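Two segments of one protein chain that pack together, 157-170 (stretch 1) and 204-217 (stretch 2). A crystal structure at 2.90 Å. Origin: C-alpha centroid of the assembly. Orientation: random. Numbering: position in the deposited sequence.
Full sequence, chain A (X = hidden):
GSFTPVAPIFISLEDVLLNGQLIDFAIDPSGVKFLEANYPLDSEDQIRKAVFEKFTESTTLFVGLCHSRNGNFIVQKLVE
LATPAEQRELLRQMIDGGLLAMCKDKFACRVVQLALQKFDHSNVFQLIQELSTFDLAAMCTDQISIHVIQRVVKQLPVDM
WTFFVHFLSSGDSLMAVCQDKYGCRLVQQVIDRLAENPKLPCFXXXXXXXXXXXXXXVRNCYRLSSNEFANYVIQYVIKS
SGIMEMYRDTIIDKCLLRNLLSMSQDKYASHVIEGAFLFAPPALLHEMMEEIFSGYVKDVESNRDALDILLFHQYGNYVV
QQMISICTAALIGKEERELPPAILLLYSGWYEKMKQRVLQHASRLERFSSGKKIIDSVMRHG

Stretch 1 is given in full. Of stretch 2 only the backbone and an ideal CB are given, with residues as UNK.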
# COMPACT_ATOMS: atom_id res chain seq x y z
N PRO A 157 -7.81 6.70 14.37
CA PRO A 157 -9.23 6.77 13.99
C PRO A 157 -9.47 7.67 12.77
O PRO A 157 -8.93 8.77 12.68
CB PRO A 157 -9.91 7.33 15.24
CG PRO A 157 -8.81 7.93 16.06
CD PRO A 157 -7.61 7.07 15.78
N VAL A 158 -10.32 7.19 11.87
CA VAL A 158 -10.49 7.82 10.56
C VAL A 158 -11.08 9.24 10.56
O VAL A 158 -11.10 9.90 9.52
CB VAL A 158 -11.32 6.91 9.63
CG1 VAL A 158 -11.21 7.37 8.18
CG2 VAL A 158 -10.86 5.46 9.76
N ASP A 159 -11.55 9.71 11.71
CA ASP A 159 -12.04 11.09 11.79
C ASP A 159 -10.86 12.03 11.95
O ASP A 159 -10.93 13.22 11.60
CB ASP A 159 -13.02 11.25 12.95
CG ASP A 159 -12.85 10.18 14.00
OD1 ASP A 159 -11.90 9.37 13.88
OD2 ASP A 159 -13.66 10.14 14.96
N MET A 160 -9.76 11.48 12.47
CA MET A 160 -8.50 12.20 12.57
C MET A 160 -8.01 12.60 11.18
O MET A 160 -7.55 13.72 10.96
CB MET A 160 -7.44 11.33 13.24
CG MET A 160 -7.76 10.94 14.68
SD MET A 160 -7.40 12.23 15.89
CE MET A 160 -6.95 11.23 17.30
N TRP A 161 -8.10 11.67 10.23
CA TRP A 161 -7.53 11.89 8.92
C TRP A 161 -8.51 11.90 7.76
O TRP A 161 -8.15 11.57 6.63
CB TRP A 161 -6.43 10.88 8.65
CG TRP A 161 -6.74 9.49 9.06
CD1 TRP A 161 -6.65 8.97 10.31
CD2 TRP A 161 -7.13 8.42 8.20
NE1 TRP A 161 -6.97 7.64 10.29
CE2 TRP A 161 -7.27 7.27 9.00
CE3 TRP A 161 -7.38 8.32 6.83
CZ2 TRP A 161 -7.65 6.04 8.49
CZ3 TRP A 161 -7.76 7.09 6.32
CH2 TRP A 161 -7.89 5.97 7.14
N THR A 162 -9.74 12.30 8.04
CA THR A 162 -10.71 12.47 6.98
C THR A 162 -10.22 13.56 6.03
O THR A 162 -10.46 13.50 4.83
CB THR A 162 -12.07 12.85 7.57
OG1 THR A 162 -12.44 11.87 8.56
CG2 THR A 162 -13.14 12.91 6.49
N PHE A 163 -9.52 14.55 6.58
CA PHE A 163 -8.99 15.66 5.78
C PHE A 163 -8.14 15.12 4.64
O PHE A 163 -8.03 15.74 3.57
CB PHE A 163 -8.14 16.59 6.64
CG PHE A 163 -6.76 16.07 6.91
CD1 PHE A 163 -5.73 16.29 6.01
CD2 PHE A 163 -6.49 15.34 8.06
CE1 PHE A 163 -4.46 15.80 6.25
CE2 PHE A 163 -5.22 14.85 8.30
CZ PHE A 163 -4.20 15.07 7.40
N PHE A 164 -7.53 13.96 4.87
CA PHE A 164 -6.65 13.34 3.90
C PHE A 164 -7.42 12.64 2.78
O PHE A 164 -7.04 12.71 1.60
CB PHE A 164 -5.71 12.36 4.57
CG PHE A 164 -4.73 11.74 3.63
CD1 PHE A 164 -3.98 12.53 2.78
CD2 PHE A 164 -4.57 10.36 3.58
CE1 PHE A 164 -3.08 11.97 1.91
CE2 PHE A 164 -3.67 9.80 2.71
CZ PHE A 164 -2.92 10.60 1.87
N VAL A 165 -8.49 11.96 3.16
CA VAL A 165 -9.41 11.37 2.20
C VAL A 165 -9.99 12.44 1.27
O VAL A 165 -10.06 12.25 0.06
CB VAL A 165 -10.55 10.65 2.90
CG1 VAL A 165 -11.65 10.30 1.91
CG2 VAL A 165 -10.03 9.41 3.60
N HIS A 166 -10.41 13.56 1.84
CA HIS A 166 -10.91 14.66 1.02
C HIS A 166 -9.82 15.16 0.09
O HIS A 166 -10.11 15.67 -0.99
CB HIS A 166 -11.45 15.80 1.89
CG HIS A 166 -12.76 15.49 2.55
ND1 HIS A 166 -12.88 14.58 3.58
CD2 HIS A 166 -14.01 15.96 2.31
CE1 HIS A 166 -14.14 14.51 3.95
NE2 HIS A 166 -14.85 15.34 3.20
N PHE A 167 -8.57 15.01 0.51
CA PHE A 167 -7.44 15.39 -0.33
C PHE A 167 -7.35 14.50 -1.57
O PHE A 167 -7.20 14.98 -2.69
CB PHE A 167 -6.13 15.34 0.46
CG PHE A 167 -4.90 15.30 -0.40
CD1 PHE A 167 -4.49 16.41 -1.10
CD2 PHE A 167 -4.16 14.13 -0.50
CE1 PHE A 167 -3.36 16.36 -1.90
CE2 PHE A 167 -3.03 14.07 -1.30
CZ PHE A 167 -2.63 15.19 -2.00
N LEU A 168 -7.44 13.19 -1.36
CA LEU A 168 -7.38 12.23 -2.46
C LEU A 168 -8.58 12.32 -3.41
O LEU A 168 -8.42 12.32 -4.64
CB LEU A 168 -7.26 10.82 -1.91
CG LEU A 168 -5.94 10.45 -1.25
CD1 LEU A 168 -6.04 9.08 -0.62
CD2 LEU A 168 -4.80 10.50 -2.27
N SER A 169 -9.78 12.39 -2.84
CA SER A 169 -11.00 12.50 -3.63
C SER A 169 -10.98 13.77 -4.49
O SER A 169 -11.37 13.74 -5.65
CB SER A 169 -12.23 12.52 -2.72
OG SER A 169 -12.26 13.70 -1.95
N SER A 170 -10.52 14.86 -3.90
CA SER A 170 -10.37 16.13 -4.61
C SER A 170 -9.52 15.96 -5.87
O SER A 170 -8.53 15.24 -5.86
CB SER A 170 -9.70 17.16 -3.70
OG SER A 170 -8.32 16.86 -3.53
N UNK A 204 -20.20 2.35 8.78
CA UNK A 204 -21.05 3.12 7.88
C UNK A 204 -20.38 4.39 7.34
O UNK A 204 -20.64 4.80 6.21
CB UNK A 204 -22.34 3.50 8.60
N UNK A 205 -19.51 5.00 8.14
CA UNK A 205 -18.88 6.25 7.75
C UNK A 205 -17.69 6.00 6.85
O UNK A 205 -17.51 6.66 5.84
CB UNK A 205 -18.45 7.04 8.99
N UNK A 206 -16.87 5.03 7.25
CA UNK A 206 -15.71 4.63 6.48
C UNK A 206 -16.08 4.23 5.04
O UNK A 206 -15.37 4.56 4.08
CB UNK A 206 -15.00 3.47 7.18
N UNK A 207 -17.21 3.54 4.90
CA UNK A 207 -17.67 3.05 3.61
C UNK A 207 -18.01 4.17 2.65
O UNK A 207 -17.86 4.03 1.44
CB UNK A 207 -18.89 2.15 3.80
N UNK A 208 -18.49 5.29 3.19
CA UNK A 208 -18.81 6.42 2.34
C UNK A 208 -17.53 7.09 1.87
O UNK A 208 -17.50 7.73 0.82
CB UNK A 208 -19.70 7.42 3.08
N UNK A 209 -16.48 6.93 2.66
CA UNK A 209 -15.20 7.55 2.34
C UNK A 209 -14.47 6.70 1.32
O UNK A 209 -13.82 7.22 0.41
CB UNK A 209 -14.35 7.74 3.60
N UNK A 210 -14.61 5.39 1.47
CA UNK A 210 -14.06 4.43 0.51
C UNK A 210 -14.68 4.63 -0.86
O UNK A 210 -13.99 4.55 -1.88
CB UNK A 210 -14.29 2.99 0.99
N UNK A 211 -15.98 4.88 -0.88
CA UNK A 211 -16.72 4.97 -2.13
C UNK A 211 -16.28 6.14 -2.98
O UNK A 211 -16.12 6.01 -4.20
CB UNK A 211 -18.22 5.08 -1.85
N UNK A 212 -16.09 7.30 -2.36
CA UNK A 212 -15.66 8.49 -3.09
C UNK A 212 -14.25 8.28 -3.61
O UNK A 212 -13.88 8.79 -4.67
CB UNK A 212 -15.73 9.73 -2.20
N UNK A 213 -13.47 7.51 -2.86
CA UNK A 213 -12.13 7.16 -3.27
C UNK A 213 -12.20 6.16 -4.41
O UNK A 213 -11.62 6.38 -5.48
CB UNK A 213 -11.33 6.60 -2.10
N UNK A 214 -12.91 5.07 -4.16
CA UNK A 214 -13.08 3.99 -5.12
C UNK A 214 -13.62 4.45 -6.46
O UNK A 214 -13.38 3.81 -7.49
CB UNK A 214 -14.01 2.93 -4.54
N UNK A 215 -14.35 5.55 -6.45
CA UNK A 215 -14.91 6.12 -7.67
C UNK A 215 -13.81 6.64 -8.60
O UNK A 215 -13.83 6.34 -9.79
CB UNK A 215 -15.88 7.25 -7.33
N UNK A 216 -12.87 7.40 -8.06
CA UNK A 216 -11.72 7.89 -8.84
C UNK A 216 -11.00 6.70 -9.45
O UNK A 216 -10.61 6.73 -10.62
CB UNK A 216 -10.76 8.71 -7.97
N UNK A 217 -10.82 5.67 -8.63
CA UNK A 217 -10.08 4.48 -9.03
C UNK A 217 -10.72 3.76 -10.21
O UNK A 217 -10.05 3.41 -11.18
CB UNK A 217 -9.96 3.52 -7.85

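Stretch 2 is helical throughout, and its axis passes 9.3 Å from that of helix 162-169, the two running in nearly the same direction at 23°.

Position 204 has nothing of stretch 1 within reach, so stretch 1 sets no demand there; it is Lys204.

At 205 the CB points toward stretch 1, yet nothing lies within 5.5 Å of it. A small residue would leave the gap open, whereas a long or aromatic one could span it. Phe205, with chi1 t, does so: its CE2 comes 4.0 Å from Thr162 OG1, which sits at the ring edge. That hydroxyl gives its proton to Val158 O, so a neighbour need not accept from it, though a donor could still be received.

The CB of 206 points sideways, 5.3 Å from Val158 CG2. A side chain with an aliphatic stem beyond CB could cover this methyl, and a long one could carry a polar end past it. Arg206 lays its CG 4.0 Å from Val158 CG2, while its NH2 is hydrogen-bonded elsewhere in the structure.

Positions 207 and 208 are out of reach, so stretch 1 sets no demand there: Ile207 and Gln208.

Position 209 is the centre of the contact. Its CB points toward stretch 1, 4.1 Å from Val165 CG1, in a hollow edged by Val158, Thr162 and Val165. A branched aliphatic or methionine would suit. Leu209 divides its methyls: CD1 reaches Val158 CG1 at 3.9 Å, and CD2 lies 3.6 Å from Val165 CG1 and 3.9 Å from Thr162 CG2.

Position 210 points away and 211 is out of reach; they hold Leu210 and His211.

At 212 the CB faces Ser169, 4.5 Å from its CB, so a small residue such as alanine or serine fits this close approach. Ser212 turns its OG back to Leu209 O, a 3.0 Å hydrogen bond, and that OG lies 4.1 Å from Ser169 CB.

The CA of 213 is 5.5 Å from the CA of Ser169, and its CB points sideways. A flexible aliphatic could bend inward to the apolar surface of Val165 and Leu168. Leu213, with chi1 at -134°, brings CD1 to 3.9 Å from Val165 CG1 and 4.0 Å from Leu168 CB.

At 216 the CB points toward the end of helix 162-169, 5.4 Å from Leu168 O. Small or medium residues, apolar or weakly polar, would suit. Cys216 places SG 4.0 Å from Ser169 O.

Positions 214, 215 and 217 are out of reach: Met214, Thr215, whose OG1 bonds to His211 O, and Ile217.

Stretch 2 204-217: KFRIQLLHSLMTCI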
# COMPACT_ATOMS: atom_id res chain seq x y z
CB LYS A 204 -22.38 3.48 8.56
CG LYS A 204 -23.35 2.30 8.67
CD LYS A 204 -23.63 1.70 7.30
CE LYS A 204 -24.13 0.26 7.37
NZ LYS A 204 -23.94 -0.45 6.06
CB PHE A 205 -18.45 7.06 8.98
CG PHE A 205 -17.83 8.39 8.64
CD1 PHE A 205 -18.52 9.31 7.86
CD2 PHE A 205 -16.55 8.71 9.09
CE1 PHE A 205 -17.94 10.54 7.53
CE2 PHE A 205 -15.97 9.94 8.77
CZ PHE A 205 -16.67 10.86 7.99
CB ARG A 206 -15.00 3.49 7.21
CG ARG A 206 -14.29 3.93 8.48
CD ARG A 206 -14.40 2.88 9.57
NE ARG A 206 -14.16 1.53 9.07
CZ ARG A 206 -14.54 0.43 9.70
NH1 ARG A 206 -15.17 0.50 10.86
NH2 ARG A 206 -14.28 -0.76 9.17
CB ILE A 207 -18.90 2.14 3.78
CG1 ILE A 207 -18.50 0.84 4.46
CG2 ILE A 207 -19.53 1.83 2.44
CD1 ILE A 207 -17.35 0.14 3.78
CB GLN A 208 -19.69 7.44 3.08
CG GLN A 208 -21.11 6.98 3.35
CD GLN A 208 -21.99 8.09 3.91
OE1 GLN A 208 -22.28 9.08 3.22
NE2 GLN A 208 -22.40 7.95 5.17
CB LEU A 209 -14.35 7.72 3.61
CG LEU A 209 -14.82 8.80 4.59
CD1 LEU A 209 -14.23 8.57 5.97
CD2 LEU A 209 -14.50 10.20 4.08
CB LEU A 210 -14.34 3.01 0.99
CG LEU A 210 -13.64 1.86 0.27
CD1 LEU A 210 -12.13 2.03 0.33
CD2 LEU A 210 -14.06 0.53 0.88
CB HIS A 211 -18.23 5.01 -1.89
CG HIS A 211 -19.03 4.93 -3.16
ND1 HIS A 211 -19.23 3.75 -3.84
CD2 HIS A 211 -19.65 5.89 -3.89
CE1 HIS A 211 -19.95 3.98 -4.92
NE2 HIS A 211 -20.21 5.28 -4.98
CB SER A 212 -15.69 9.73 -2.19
OG SER A 212 -14.72 9.63 -1.16
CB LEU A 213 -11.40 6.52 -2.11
CG LEU A 213 -9.99 7.05 -1.91
CD1 LEU A 213 -10.01 8.12 -0.82
CD2 LEU A 213 -9.03 5.91 -1.58
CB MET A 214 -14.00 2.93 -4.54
CG MET A 214 -13.33 2.09 -3.46
SD MET A 214 -11.78 1.40 -4.08
CE MET A 214 -12.33 0.74 -5.66
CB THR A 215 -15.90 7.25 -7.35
OG1 THR A 215 -16.89 6.76 -6.45
CG2 THR A 215 -16.57 7.77 -8.61
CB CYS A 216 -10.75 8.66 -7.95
SG CYS A 216 -11.48 9.99 -6.94
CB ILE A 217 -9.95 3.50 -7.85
CG1 ILE A 217 -8.85 3.96 -6.88
CG2 ILE A 217 -9.64 2.11 -8.33
CD1 ILE A 217 -8.72 3.09 -5.66
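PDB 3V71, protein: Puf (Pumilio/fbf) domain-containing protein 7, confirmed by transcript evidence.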